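Local structure of 2-aminomuconate 6-semialdehyde dehydrogenase (Burkholderia cenocepacia, 4U3W) at residues A[172-177]-A[299-304]; A[191-196]-A[220-225]; A[432-437]-A[478-483]; A[439-444]-A[461-466]. The protein probably catalyses the NAD(P)+-dependent oxidation of 2-aminomuconate 6-semialdehyde to 2-aminomuconate, acting as a tetrameric member of the aldehyde dehydrogenase family. All coordinates share one frame; numbering follows the deposited sequence.

Contact 1 (A[172-177]-A[299-304]); sequences WNLPLL and FTNAGQ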
loop_
_atom_site.group_PDB
_atom_site.type_symbol
_atom_site.label_atom_id
_atom_site.label_comp_id
_atom_site.label_asym_id
_atom_site.label_seq_id
_atom_site.Cartn_x
_atom_site.Cartn_y
_atom_site.Cartn_z
ATOM N N TRP A 172 1.295 -28.832 -20.467
ATOM C CA TRP A 172 0.192 -29.699 -20.831
ATOM C C TRP A 172 -0.677 -30.142 -19.643
ATOM O O TRP A 172 -1.723 -30.786 -19.837
ATOM C CB TRP A 172 0.704 -30.966 -21.541
ATOM C CG TRP A 172 1.898 -31.651 -20.896
ATOM C CD1 TRP A 172 3.195 -31.604 -21.336
ATOM C CD2 TRP A 172 1.895 -32.539 -19.754
ATOM N NE1 TRP A 172 4.001 -32.362 -20.513
ATOM C CE2 TRP A 172 3.234 -32.950 -19.541
ATOM C CE3 TRP A 172 0.888 -33.021 -18.888
ATOM C CZ2 TRP A 172 3.599 -33.829 -18.502
ATOM C CZ3 TRP A 172 1.252 -33.899 -17.850
ATOM C CH2 TRP A 172 2.595 -34.285 -17.656
ATOM N N ASN A 173 -0.259 -29.850 -18.422
ATOM C CA ASN A 173 -0.976 -30.489 -17.291
ATOM C C ASN A 173 -2.302 -29.804 -16.936
ATOM O O ASN A 173 -3.322 -30.471 -16.678
ATOM C CB ASN A 173 -0.095 -30.611 -16.039
ATOM C CG ASN A 173 0.322 -29.262 -15.451
ATOM O OD1 ASN A 173 0.801 -28.397 -16.164
ATOM N ND2 ASN A 173 0.112 -29.076 -14.158
ATOM N N LEU A 174 -2.357 -28.503 -16.949
ATOM C CA LEU A 174 -3.686 -27.936 -16.680
ATOM C C LEU A 174 -3.880 -26.925 -17.770
ATOM O O LEU A 174 -3.688 -25.743 -17.536
ATOM C CB LEU A 174 -3.758 -27.281 -15.310
ATOM C CG LEU A 174 -3.619 -28.130 -14.053
ATOM C CD1 LEU A 174 -3.435 -27.236 -12.844
ATOM C CD2 LEU A 174 -4.828 -29.060 -13.853
ATOM N N PRO A 175 -4.165 -27.400 -18.992
ATOM C CA PRO A 175 -3.895 -26.573 -20.187
ATOM C C PRO A 175 -4.630 -25.234 -20.199
ATOM O O PRO A 175 -3.984 -24.192 -20.333
ATOM C CB PRO A 175 -4.386 -27.454 -21.350
ATOM C CG PRO A 175 -4.332 -28.860 -20.826
ATOM C CD PRO A 175 -4.645 -28.747 -19.339
ATOM N N LEU A 176 -5.954 -25.241 -20.093
ATOM C CA LEU A 176 -6.632 -23.968 -20.214
ATOM C C LEU A 176 -6.298 -23.109 -18.990
ATOM O O LEU A 176 -6.048 -21.904 -19.145
ATOM C CB LEU A 176 -8.143 -24.147 -20.393
ATOM C CG LEU A 176 -8.809 -22.783 -20.631
ATOM C CD1 LEU A 176 -8.453 -22.212 -22.038
ATOM C CD2 LEU A 176 -10.269 -22.812 -20.420
ATOM N N LEU A 177 -6.278 -23.697 -17.789
ATOM C CA LEU A 177 -6.097 -22.926 -16.554
ATOM C C LEU A 177 -4.785 -22.136 -16.569
ATOM O O LEU A 177 -4.751 -20.906 -16.283
ATOM C CB LEU A 177 -6.149 -23.860 -15.314
ATOM C CG LEU A 177 -6.138 -23.325 -13.871
ATOM C CD1 LEU A 177 -6.586 -24.400 -12.859
ATOM C CD2 LEU A 177 -4.804 -22.797 -13.424
ATOM N N PHE A 299 -2.679 -37.362 -5.678
ATOM C CA PHE A 299 -3.245 -38.025 -6.860
ATOM C C PHE A 299 -4.190 -37.159 -7.712
ATOM O O PHE A 299 -4.705 -37.629 -8.716
ATOM C CB PHE A 299 -3.963 -39.298 -6.423
ATOM C CG PHE A 299 -3.088 -40.239 -5.599
ATOM C CD1 PHE A 299 -1.831 -40.647 -6.072
ATOM C CD2 PHE A 299 -3.520 -40.715 -4.355
ATOM C CE1 PHE A 299 -1.012 -41.524 -5.305
ATOM C CE2 PHE A 299 -2.728 -41.583 -3.605
ATOM C CZ PHE A 299 -1.461 -41.994 -4.095
ATOM N N THR A 300 -4.379 -35.888 -7.340
ATOM C CA THR A 300 -5.124 -34.950 -8.192
ATOM C C THR A 300 -4.515 -34.910 -9.617
ATOM O O THR A 300 -3.288 -34.817 -9.761
ATOM C CB THR A 300 -5.126 -33.519 -7.598
ATOM O OG1 THR A 300 -5.942 -33.490 -6.407
ATOM C CG2 THR A 300 -5.689 -32.490 -8.620
ATOM N N ASN A 301 -5.353 -34.981 -10.653
ATOM C CA ASN A 301 -4.849 -34.957 -12.063
ATOM C C ASN A 301 -3.817 -36.042 -12.312
ATOM O O ASN A 301 -2.831 -35.806 -13.022
ATOM C CB ASN A 301 -4.221 -33.548 -12.410
ATOM C CG ASN A 301 -4.171 -33.238 -13.932
ATOM O OD1 ASN A 301 -5.081 -33.587 -14.688
ATOM N ND2 ASN A 301 -3.092 -32.543 -14.374
ATOM N N ALA A 302 -4.016 -37.203 -11.694
ATOM C CA ALA A 302 -3.085 -38.328 -11.763
ATOM C C ALA A 302 -1.673 -37.923 -11.312
ATOM O O ALA A 302 -0.683 -38.423 -11.852
ATOM C CB ALA A 302 -3.066 -38.959 -13.196
ATOM N N GLY A 303 -1.583 -37.029 -10.310
ATOM C CA GLY A 303 -0.284 -36.592 -9.786
ATOM C C GLY A 303 0.475 -35.627 -10.728
ATOM O O GLY A 303 1.638 -35.309 -10.502
ATOM N N GLN A 304 -0.202 -35.131 -11.757
ATOM C CA GLN A 304 0.445 -34.254 -12.763
ATOM C C GLN A 304 0.172 -32.751 -12.481
ATOM O O GLN A 304 -0.385 -32.020 -13.309
ATOM C CB GLN A 304 -0.038 -34.647 -14.157
ATOM C CG GLN A 304 0.274 -36.100 -14.567
ATOM C CD GLN A 304 -0.407 -36.486 -15.902
ATOM O OE1 GLN A 304 0.269 -36.861 -16.870
ATOM N NE2 GLN A 304 -1.750 -36.442 -15.935
HETATM O O HOH W 1 -5.746 -31.522 -16.675
#
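W172 and Q304 meet at nearly a right angle, the amide of the glutamine set against the far corner of the indole. Their planes lie 56° apart, and Q304 OE1 stands 3.3 Å from W172 CZ3, an oblique approach and not a stack. Its torsions direct the glutamine there: CG is anti to the carbonyl carbon and the chain runs extended to CD. OE1 also takes the backbone N-H of I349, while Q304 NE2 turns back to N301 O at 3.2 Å, so both ends of the amide are held and its rotation is fixed.

The second pair to compare is N173 and N301, whose carboxamides converge on one carbonyl. N173 ND2 donates to Q304 O over 3.1 Å, with that oxygen close to the plane of the N173 amide. N301 ND2 reaches Q304 O from the opposite face at 3.0 Å. N301 ND2 also donates to N173 O at 3.1 Å, well above that carbonyl plane. N173 reaches inward with CG between the backbone N and C (chi1 64°). L174 adds a methyl group, its CD2 lying 3.9 Å from N301 ND2.

H353 and F410 meet the W172 ring from elsewhere in the chain. The W-N-L-P run just before helix 175-188 and the N-x-G-Q turn after helix 287-299 are aldehyde dehydrogenase signatures; in relatives the asparagine of the first lines the oxyanion hole, consistent with this buried junction belonging to the active-site region.

Contact 2 (A[191-196]-A[220-225]); sequences NCVVAK and GVFNLI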
loop_
_atom_site.group_PDB
_atom_site.type_symbol
_atom_site.label_atom_id
_atom_site.label_comp_id
_atom_site.label_asym_id
_atom_site.label_seq_id
_atom_site.Cartn_x
_atom_site.Cartn_y
_atom_site.Cartn_z
ATOM N N ASN A 191 -0.525 -5.386 -22.951
ATOM C CA ASN A 191 0.419 -6.045 -23.891
ATOM C C ASN A 191 -0.278 -6.759 -25.022
ATOM O O ASN A 191 -1.446 -7.154 -24.880
ATOM C CB ASN A 191 1.286 -7.092 -23.186
ATOM C CG ASN A 191 2.030 -6.536 -22.014
ATOM O OD1 ASN A 191 3.066 -5.882 -22.187
ATOM N ND2 ASN A 191 1.519 -6.799 -20.785
ATOM N N CYS A 192 0.451 -7.011 -26.119
ATOM C CA CYS A 192 0.026 -8.028 -27.044
ATOM C C CYS A 192 0.704 -9.361 -26.684
ATOM O O CYS A 192 1.705 -9.403 -25.965
ATOM C CB CYS A 192 0.375 -7.636 -28.511
ATOM S SG CYS A 192 -0.542 -6.060 -28.920
ATOM N N VAL A 193 0.180 -10.452 -27.222
ATOM C CA VAL A 193 0.587 -11.792 -26.789
ATOM C C VAL A 193 0.890 -12.709 -28.016
ATOM O O VAL A 193 0.137 -12.703 -28.974
ATOM C CB VAL A 193 -0.546 -12.413 -25.918
ATOM C CG1 VAL A 193 -0.458 -13.919 -25.851
ATOM C CG2 VAL A 193 -0.595 -11.762 -24.493
ATOM N N VAL A 194 1.951 -13.497 -27.940
ATOM C CA VAL A 194 2.207 -14.601 -28.837
ATOM C C VAL A 194 2.344 -15.824 -27.936
ATOM O O VAL A 194 3.265 -15.889 -27.115
ATOM C CB VAL A 194 3.498 -14.427 -29.658
ATOM C CG1 VAL A 194 3.778 -15.728 -30.528
ATOM C CG2 VAL A 194 3.387 -13.201 -30.547
ATOM N N ALA A 195 1.395 -16.749 -28.065
ATOM C CA ALA A 195 1.274 -17.822 -27.106
ATOM C C ALA A 195 1.370 -19.181 -27.770
ATOM O O ALA A 195 0.681 -19.450 -28.741
ATOM C CB ALA A 195 -0.060 -17.722 -26.355
ATOM N N LYS A 196 2.180 -20.048 -27.182
ATOM C CA LYS A 196 2.371 -21.392 -27.729
ATOM C C LYS A 196 1.990 -22.442 -26.691
ATOM O O LYS A 196 2.737 -22.658 -25.753
ATOM C CB LYS A 196 3.811 -21.656 -28.129
ATOM C CG LYS A 196 3.872 -23.083 -28.949
ATOM C CD LYS A 196 5.133 -23.809 -28.804
ATOM C CE LYS A 196 5.284 -24.648 -27.603
ATOM N NZ LYS A 196 4.687 -26.005 -27.700
ATOM N N GLY A 220 -3.797 -9.023 -34.158
ATOM C CA GLY A 220 -2.433 -8.931 -33.631
ATOM C C GLY A 220 -2.294 -8.819 -32.124
ATOM O O GLY A 220 -1.201 -9.003 -31.582
ATOM N N VAL A 221 -3.397 -8.529 -31.430
ATOM C CA VAL A 221 -3.321 -8.409 -29.978
ATOM C C VAL A 221 -3.116 -9.780 -29.327
ATOM O O VAL A 221 -2.275 -9.916 -28.449
ATOM C CB VAL A 221 -4.598 -7.691 -29.389
ATOM C CG1 VAL A 221 -4.629 -7.793 -27.884
ATOM C CG2 VAL A 221 -4.632 -6.208 -29.847
ATOM N N PHE A 222 -3.847 -10.791 -29.803
ATOM C CA PHE A 222 -3.679 -12.145 -29.341
ATOM C C PHE A 222 -3.312 -13.080 -30.537
ATOM O O PHE A 222 -4.077 -13.189 -31.490
ATOM C CB PHE A 222 -4.954 -12.667 -28.673
ATOM C CG PHE A 222 -4.860 -14.119 -28.295
ATOM C CD1 PHE A 222 -4.332 -14.491 -27.050
ATOM C CD2 PHE A 222 -5.318 -15.111 -29.161
ATOM C CE1 PHE A 222 -4.245 -15.830 -26.670
ATOM C CE2 PHE A 222 -5.227 -16.449 -28.792
ATOM C CZ PHE A 222 -4.691 -16.809 -27.558
ATOM N N ASN A 223 -2.171 -13.754 -30.447
ATOM C CA ASN A 223 -1.704 -14.660 -31.524
ATOM C C ASN A 223 -1.402 -16.029 -30.918
ATOM O O ASN A 223 -0.776 -16.114 -29.868
ATOM C CB ASN A 223 -0.472 -14.107 -32.230
ATOM C CG ASN A 223 -0.669 -12.699 -32.667
ATOM O OD1 ASN A 223 -1.196 -12.433 -33.742
ATOM N ND2 ASN A 223 -0.277 -11.779 -31.823
ATOM N N LEU A 224 -1.904 -17.081 -31.570
ATOM C CA LEU A 224 -1.692 -18.468 -31.154
ATOM C C LEU A 224 -0.826 -19.190 -32.170
ATOM O O LEU A 224 -1.121 -19.166 -33.370
ATOM C CB LEU A 224 -3.032 -19.202 -31.043
ATOM C CG LEU A 224 -2.892 -20.677 -30.630
ATOM C CD1 LEU A 224 -2.583 -20.745 -29.161
ATOM C CD2 LEU A 224 -4.245 -21.319 -30.862
ATOM N N ILE A 225 0.273 -19.768 -31.728
ATOM C CA ILE A 225 1.111 -20.578 -32.622
ATOM C C ILE A 225 1.238 -21.979 -32.055
ATOM O O ILE A 225 1.551 -22.133 -30.859
ATOM C CB ILE A 225 2.529 -20.003 -32.800
ATOM C CG1 ILE A 225 3.051 -19.504 -31.443
ATOM C CG2 ILE A 225 2.525 -18.835 -33.801
ATOM C CD1 ILE A 225 4.565 -19.196 -31.455
#
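V193 O is gripped twice by N223, the residue after its bridge partner F222. N223 N donates to V193 O over 2.9 Å. N223 ND2 reaches V193 O at 3.0 Å from the opposite face of the carbonyl plane. The side-chain amide is placed for this by CG lying anti to its own carbonyl carbon (chi1 -51°). N223 ND2 also donates to G220 O at 2.9 Å.

Along the ladder, V193 N binds V221 O, A195 N binds N223 O, and I225 N binds A195 O at 3.0 Å. The strands run parallel, 15° apart; the bridges V193-F222, V194-N223 and A195-L224 set the register. Side chains alternate across the sheet: V193, A195, F222 and L224 lie on one face, V194 and N223 on the other. V194 CG1 touches I225 CD1 at 3.7 Å, and L224 CD1 leans to within 3.5 Å of A195 O. K196 CG passes 3.2 Å from I225 O before its bent chain carries NZ away to G227 O.

In the next shell, helices 203-214 and 175-188 cover the face of F222 and L224, while helix 58-76 touches C192 and N223. N223 OD1 accepts from N29 N, and strand 153-169 pairs with the other edge of strand 192-196. Helix 203-214 makes the crossover of this beta-alpha-beta unit, as in the Rossmann-like cofactor domain of the family. With ND2 shared by two carbonyls and OD1 bound as well, the buried amide has every polar atom engaged, which probably offsets the cost of burying an amide beside V194 and helix 58-76.

Contact 3 (A[432-437]-A[478-483]); sequences SAYGLA and KLSGLG
K478 runs alongside the 432-437 loop, touching it at CB, CD and beyond. At the root, K478 CB is 3.3 Å from A433 O. Further out, CD lies against two carbonyl oxygens on the same side, 3.4 Å from Y434 O and slightly farther from S432 O. The extended shape beyond CG, with chi2, chi3 and chi4 all near 180°, carries CE past S432 O and sets NZ at the end of that carbonyl. K478 NZ donates to S432 O over 3.2 Å, lying in the carbonyl plane, and to a water that in turn donates to Y434 O. Its stronger partner lies outside, in a salt bridge to E456.

The neighbouring residues complete the seam. L479 N binds A433 O, while the L479 side chain touches A433 CB through CD1 and Y434 CD1 through CB, both at 3.9 Å. S480 OG sits at the edge of the tyrosine ring and accepts G435 N at 2.8 Å, a nearly straight bond of 175°. The same hydroxyl also bonds to G274 O. L479 packs on V266 of the second subunit.

Segment 478-483 opens the K-x-S-G-x-G-R-E sequence common in aldehyde dehydrogenases, here meeting the loop that precedes strand 437-441. A cationic tip gathering a carbonyl, a carboxylate and water, beside a hydroxyl that both accepts and donates, implies a junction held largely through main-chain polarity; the carbonyls would probably also help stabilise the lysine charge.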
loop_
_atom_site.group_PDB
_atom_site.type_symbol
_atom_site.label_atom_id
_atom_site.label_comp_id
_atom_site.label_asym_id
_atom_site.label_seq_id
_atom_site.Cartn_x
_atom_site.Cartn_y
_atom_site.Cartn_z
ATOM N N SER A 432 16.424 -29.910 -0.312
ATOM C CA SER A 432 15.923 -30.021 -1.672
ATOM C C SER A 432 16.507 -28.851 -2.509
ATOM O O SER A 432 16.686 -27.730 -2.005
ATOM C CB SER A 432 14.384 -30.011 -1.712
ATOM O OG SER A 432 13.879 -30.076 -3.048
ATOM N N ALA A 433 16.844 -29.147 -3.763
ATOM C CA ALA A 433 17.262 -28.117 -4.714
ATOM C C ALA A 433 16.021 -27.392 -5.285
ATOM O O ALA A 433 16.152 -26.348 -5.957
ATOM C CB ALA A 433 18.119 -28.729 -5.842
ATOM N N TYR A 434 14.835 -27.939 -5.000
ATOM C CA TYR A 434 13.554 -27.312 -5.373
ATOM C C TYR A 434 13.003 -26.548 -4.165
ATOM O O TYR A 434 13.518 -26.707 -3.061
ATOM C CB TYR A 434 12.527 -28.352 -5.829
ATOM C CG TYR A 434 12.800 -28.979 -7.180
ATOM C CD1 TYR A 434 12.796 -28.204 -8.347
ATOM C CD2 TYR A 434 13.016 -30.365 -7.303
ATOM C CE1 TYR A 434 13.025 -28.787 -9.617
ATOM C CE2 TYR A 434 13.239 -30.949 -8.542
ATOM C CZ TYR A 434 13.249 -30.167 -9.698
ATOM O OH TYR A 434 13.478 -30.768 -10.927
ATOM N N GLY A 435 11.979 -25.721 -4.369
ATOM C CA GLY A 435 11.347 -25.014 -3.264
ATOM C C GLY A 435 10.070 -24.370 -3.776
ATOM O O GLY A 435 9.918 -23.110 -3.708
ATOM N N LEU A 436 9.169 -25.208 -4.302
ATOM C CA LEU A 436 7.910 -24.707 -4.853
ATOM C C LEU A 436 6.854 -24.570 -3.768
ATOM O O LEU A 436 6.457 -23.434 -3.442
ATOM C CB LEU A 436 7.362 -25.613 -5.930
ATOM C CG LEU A 436 6.093 -25.150 -6.669
ATOM C CD1 LEU A 436 6.158 -23.646 -7.171
ATOM C CD2 LEU A 436 5.888 -26.076 -7.893
ATOM N N ALA A 437 6.380 -25.686 -3.210
ATOM C CA ALA A 437 5.285 -25.577 -2.221
ATOM C C ALA A 437 5.377 -26.645 -1.116
ATOM O O ALA A 437 6.130 -27.595 -1.233
ATOM C CB ALA A 437 3.930 -25.675 -2.915
ATOM N N LYS A 478 14.651 -21.142 -5.238
ATOM C CA LYS A 478 15.705 -22.063 -5.674
ATOM C C LYS A 478 15.439 -22.461 -7.150
ATOM O O LYS A 478 15.114 -21.593 -7.966
ATOM C CB LYS A 478 15.761 -23.303 -4.743
ATOM C CG LYS A 478 16.032 -23.016 -3.252
ATOM C CD LYS A 478 15.889 -24.307 -2.393
ATOM C CE LYS A 478 15.961 -24.021 -0.895
ATOM N NZ LYS A 478 15.961 -25.259 -0.036
ATOM N N LEU A 479 15.534 -23.759 -7.481
ATOM C CA LEU A 479 15.253 -24.224 -8.855
ATOM C C LEU A 479 13.787 -24.125 -9.330
ATOM O O LEU A 479 13.518 -24.368 -10.514
ATOM C CB LEU A 479 15.694 -25.677 -9.049
ATOM C CG LEU A 479 17.191 -25.882 -9.216
ATOM C CD1 LEU A 479 17.429 -27.370 -9.444
ATOM C CD2 LEU A 479 17.748 -25.052 -10.392
ATOM N N SER A 480 12.853 -23.805 -8.423
ATOM C CA SER A 480 11.418 -23.892 -8.730
ATOM C C SER A 480 10.823 -22.641 -9.399
ATOM O O SER A 480 9.620 -22.591 -9.691
ATOM C CB SER A 480 10.606 -24.196 -7.434
ATOM O OG SER A 480 10.981 -25.470 -6.924
ATOM N N GLY A 481 11.649 -21.623 -9.604
ATOM C CA GLY A 481 11.134 -20.424 -10.247
ATOM C C GLY A 481 11.963 -19.154 -10.173
ATOM O O GLY A 481 13.018 -19.094 -9.535
ATOM N N LEU A 482 11.438 -18.137 -10.852
ATOM C CA LEU A 482 12.011 -16.800 -10.917
ATOM C C LEU A 482 10.818 -15.870 -10.919
ATOM O O LEU A 482 9.895 -16.083 -11.711
ATOM C CB LEU A 482 12.848 -16.625 -12.196
ATOM C CG LEU A 482 14.244 -16.000 -12.197
ATOM C CD1 LEU A 482 15.092 -16.509 -11.027
ATOM C CD2 LEU A 482 14.928 -16.300 -13.529
ATOM N N GLY A 483 10.805 -14.885 -10.012
ATOM C CA GLY A 483 9.701 -13.930 -9.911
ATOM C C GLY A 483 8.454 -14.462 -9.212
ATOM O O GLY A 483 8.382 -15.638 -8.822
HETATM O O HOH W 2 13.079 -25.832 -0.310
#

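Contact 4 (A[439-444]-A[461-466]); sequences SIWTTQ and WVNAWF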
loop_
_atom_site.group_PDB
_atom_site.type_symbol
_atom_site.label_atom_id
_atom_site.label_comp_id
_atom_site.label_asym_id
_atom_site.label_seq_id
_atom_site.Cartn_x
_atom_site.Cartn_y
_atom_site.Cartn_z
ATOM N N SER A 439 2.731 -28.520 2.296
ATOM C CA SER A 439 1.537 -28.434 3.159
ATOM C C SER A 439 1.813 -29.126 4.488
ATOM O O SER A 439 2.526 -30.115 4.540
ATOM C CB SER A 439 0.298 -29.028 2.463
ATOM O OG SER A 439 0.549 -30.385 2.225
ATOM N N ILE A 440 1.266 -28.541 5.562
ATOM C CA ILE A 440 1.481 -28.941 6.950
ATOM C C ILE A 440 0.119 -29.194 7.553
ATOM O O ILE A 440 -0.760 -28.324 7.409
ATOM C CB ILE A 440 2.145 -27.777 7.782
ATOM C CG1 ILE A 440 3.398 -27.242 7.070
ATOM C CG2 ILE A 440 2.404 -28.164 9.244
ATOM C CD1 ILE A 440 4.483 -28.191 7.037
ATOM N N TRP A 441 -0.030 -30.324 8.269
ATOM C CA TRP A 441 -1.266 -30.701 8.921
ATOM C C TRP A 441 -1.026 -30.733 10.428
ATOM O O TRP A 441 -0.225 -31.545 10.918
ATOM C CB TRP A 441 -1.786 -32.071 8.413
ATOM C CG TRP A 441 -2.140 -31.975 6.993
ATOM C CD1 TRP A 441 -1.287 -32.098 5.930
ATOM C CD2 TRP A 441 -3.436 -31.683 6.443
ATOM N NE1 TRP A 441 -1.975 -31.900 4.747
ATOM C CE2 TRP A 441 -3.290 -31.616 5.037
ATOM C CE3 TRP A 441 -4.697 -31.457 7.006
ATOM C CZ2 TRP A 441 -4.372 -31.336 4.171
ATOM C CZ3 TRP A 441 -5.759 -31.189 6.160
ATOM C CH2 TRP A 441 -5.596 -31.142 4.758
ATOM N N THR A 442 -1.692 -29.818 11.140
ATOM C CA THR A 442 -1.605 -29.738 12.604
ATOM C C THR A 442 -2.816 -28.975 13.143
ATOM O O THR A 442 -3.335 -28.091 12.458
ATOM C CB THR A 442 -0.297 -29.019 13.053
ATOM O OG1 THR A 442 -0.242 -28.922 14.482
ATOM C CG2 THR A 442 -0.224 -27.632 12.425
ATOM N N THR A 443 -3.251 -29.296 14.361
ATOM C CA THR A 443 -4.280 -28.477 14.998
ATOM C C THR A 443 -3.679 -27.435 15.962
ATOM O O THR A 443 -4.431 -26.680 16.605
ATOM C CB THR A 443 -5.262 -29.345 15.815
ATOM O OG1 THR A 443 -4.497 -30.103 16.736
ATOM C CG2 THR A 443 -6.033 -30.309 14.924
ATOM N N GLN A 444 -2.349 -27.387 16.094
ATOM C CA GLN A 444 -1.759 -26.501 17.097
ATOM C C GLN A 444 -1.405 -25.129 16.551
ATOM O O GLN A 444 -0.741 -24.979 15.483
ATOM C CB GLN A 444 -0.535 -27.169 17.726
ATOM C CG GLN A 444 -0.914 -28.397 18.522
ATOM C CD GLN A 444 -1.715 -28.116 19.789
ATOM O OE1 GLN A 444 -1.220 -27.490 20.746
ATOM N NE2 GLN A 444 -2.951 -28.644 19.830
ATOM N N TRP A 461 0.805 -24.269 2.663
ATOM C CA TRP A 461 -0.575 -24.436 3.136
ATOM C C TRP A 461 -0.615 -25.127 4.525
ATOM O O TRP A 461 0.176 -26.016 4.773
ATOM C CB TRP A 461 -1.421 -25.261 2.153
ATOM C CG TRP A 461 -1.760 -24.526 0.901
ATOM C CD1 TRP A 461 -2.688 -23.496 0.743
ATOM C CD2 TRP A 461 -1.185 -24.746 -0.387
ATOM N NE1 TRP A 461 -2.706 -23.080 -0.568
ATOM C CE2 TRP A 461 -1.790 -23.817 -1.281
ATOM C CE3 TRP A 461 -0.210 -25.617 -0.863
ATOM C CZ2 TRP A 461 -1.441 -23.746 -2.635
ATOM C CZ3 TRP A 461 0.127 -25.560 -2.245
ATOM C CH2 TRP A 461 -0.485 -24.629 -3.091
ATOM N N VAL A 462 -1.530 -24.674 5.411
ATOM C CA VAL A 462 -1.709 -25.304 6.712
ATOM C C VAL A 462 -3.146 -25.849 6.752
ATOM O O VAL A 462 -4.131 -25.045 6.650
ATOM C CB VAL A 462 -1.449 -24.294 7.894
ATOM C CG1 VAL A 462 -1.527 -25.039 9.254
ATOM C CG2 VAL A 462 -0.056 -23.678 7.732
ATOM N N ASN A 463 -3.256 -27.178 6.836
ATOM C CA ASN A 463 -4.535 -27.853 6.767
ATOM C C ASN A 463 -5.303 -27.582 5.463
ATOM O O ASN A 463 -6.526 -27.462 5.461
ATOM C CB ASN A 463 -5.408 -27.489 8.027
ATOM C CG ASN A 463 -4.738 -27.931 9.333
ATOM O OD1 ASN A 463 -3.983 -28.910 9.333
ATOM N ND2 ASN A 463 -4.981 -27.195 10.436
ATOM N N ALA A 464 -4.577 -27.508 4.341
ATOM C CA ALA A 464 -5.167 -27.258 3.064
ATOM C C ALA A 464 -4.123 -27.647 1.974
ATOM O O ALA A 464 -3.001 -27.997 2.292
ATOM C CB ALA A 464 -5.586 -25.765 2.929
ATOM N N TRP A 465 -4.531 -27.544 0.725
ATOM C CA TRP A 465 -3.641 -27.766 -0.409
ATOM C C TRP A 465 -4.285 -27.148 -1.672
ATOM O O TRP A 465 -5.493 -27.244 -1.882
ATOM C CB TRP A 465 -3.348 -29.270 -0.590
ATOM C CG TRP A 465 -2.463 -29.546 -1.809
ATOM C CD1 TRP A 465 -1.118 -29.330 -1.915
ATOM C CD2 TRP A 465 -2.906 -30.005 -3.094
ATOM N NE1 TRP A 465 -0.673 -29.677 -3.208
ATOM C CE2 TRP A 465 -1.751 -30.096 -3.942
ATOM C CE3 TRP A 465 -4.146 -30.384 -3.605
ATOM C CZ2 TRP A 465 -1.817 -30.532 -5.269
ATOM C CZ3 TRP A 465 -4.212 -30.820 -4.940
ATOM C CH2 TRP A 465 -3.034 -30.877 -5.763
ATOM N N PHE A 466 -3.467 -26.467 -2.460
ATOM C CA PHE A 466 -3.872 -25.923 -3.767
ATOM C C PHE A 466 -5.121 -25.024 -3.614
ATOM O O PHE A 466 -6.090 -25.137 -4.368
ATOM C CB PHE A 466 -4.080 -27.069 -4.761
ATOM C CG PHE A 466 -4.072 -26.652 -6.243
ATOM C CD1 PHE A 466 -3.603 -25.415 -6.645
ATOM C CD2 PHE A 466 -4.497 -27.537 -7.211
ATOM C CE1 PHE A 466 -3.601 -25.036 -7.996
ATOM C CE2 PHE A 466 -4.483 -27.174 -8.591
ATOM C CZ PHE A 466 -4.034 -25.930 -8.964
#
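W441 lays its indole over N463, and this is where the contact packs hardest. N463 CA stands 3.7 Å from the centroid of the six-membered ring and only 18° off its normal, a CH-pi contact over the face, with A464 N above the same face toward the rim. The asparagine sits in the left-handed region (phi 59°), which turns the chain away from the strand, while CG anti to the carbonyl carbon (chi1 -61°) brings the amide back to T442. There it replaces backbone: OD1 accepts T442 N at 3.1 Å, and ND2 gives T442 O a 2.8 Å bond with the oxygen close to the amide plane.

Behind this lies a regular parallel ladder, in which I440 N binds W461 O and N463 N binds I440 O at 2.8 Å. Strands 437-441 and 459-462 are joined through helix 445-452 as a beta-alpha-beta unit at one end of a seven-stranded sheet. That sheet does not stop at W461 and V462, since both pair in parallel with a strand of the second subunit.

The loose side is the far end of the 439-444 segment. T442 CG2 and V462 CG1 come no nearer than 4.3 Å, and T443 and Q444 start their side chains away from 461-466. Both residues pack on the third subunit, whose L445 also touches V462 and N463. T442 OG1 closes an ST turn to Q444 N and bonds to D284. At the other end, S439 CB lies 3.5 Å from A464 O, a carbonyl buried here without a hydrogen-bonding partner in the model.

Overall arrangement
Contacts 1, 2 and 4 are buried, whereas contact 3 is partly open. Contacts 2 and 4, centres about 38 Å apart on opposite sides of the chain's centre, each join parallel strands of a beta-alpha-beta unit in different sheets; contacts 2 and 3 reach the same sheet. Contact 1, nearest the middle, relies on side-chain amides instead of strand pairing and touches contact 4 through T300 on W465 and L174 on F466. Contact 4 is nested inside contact 3's loop, A437 packing on W461. Both reach the second subunit, contact 3 through leucines, contact 4 through a continued strand; within the chain, one relies on a lysine and a serine hydroxyl, the other on an asparagine and an indole.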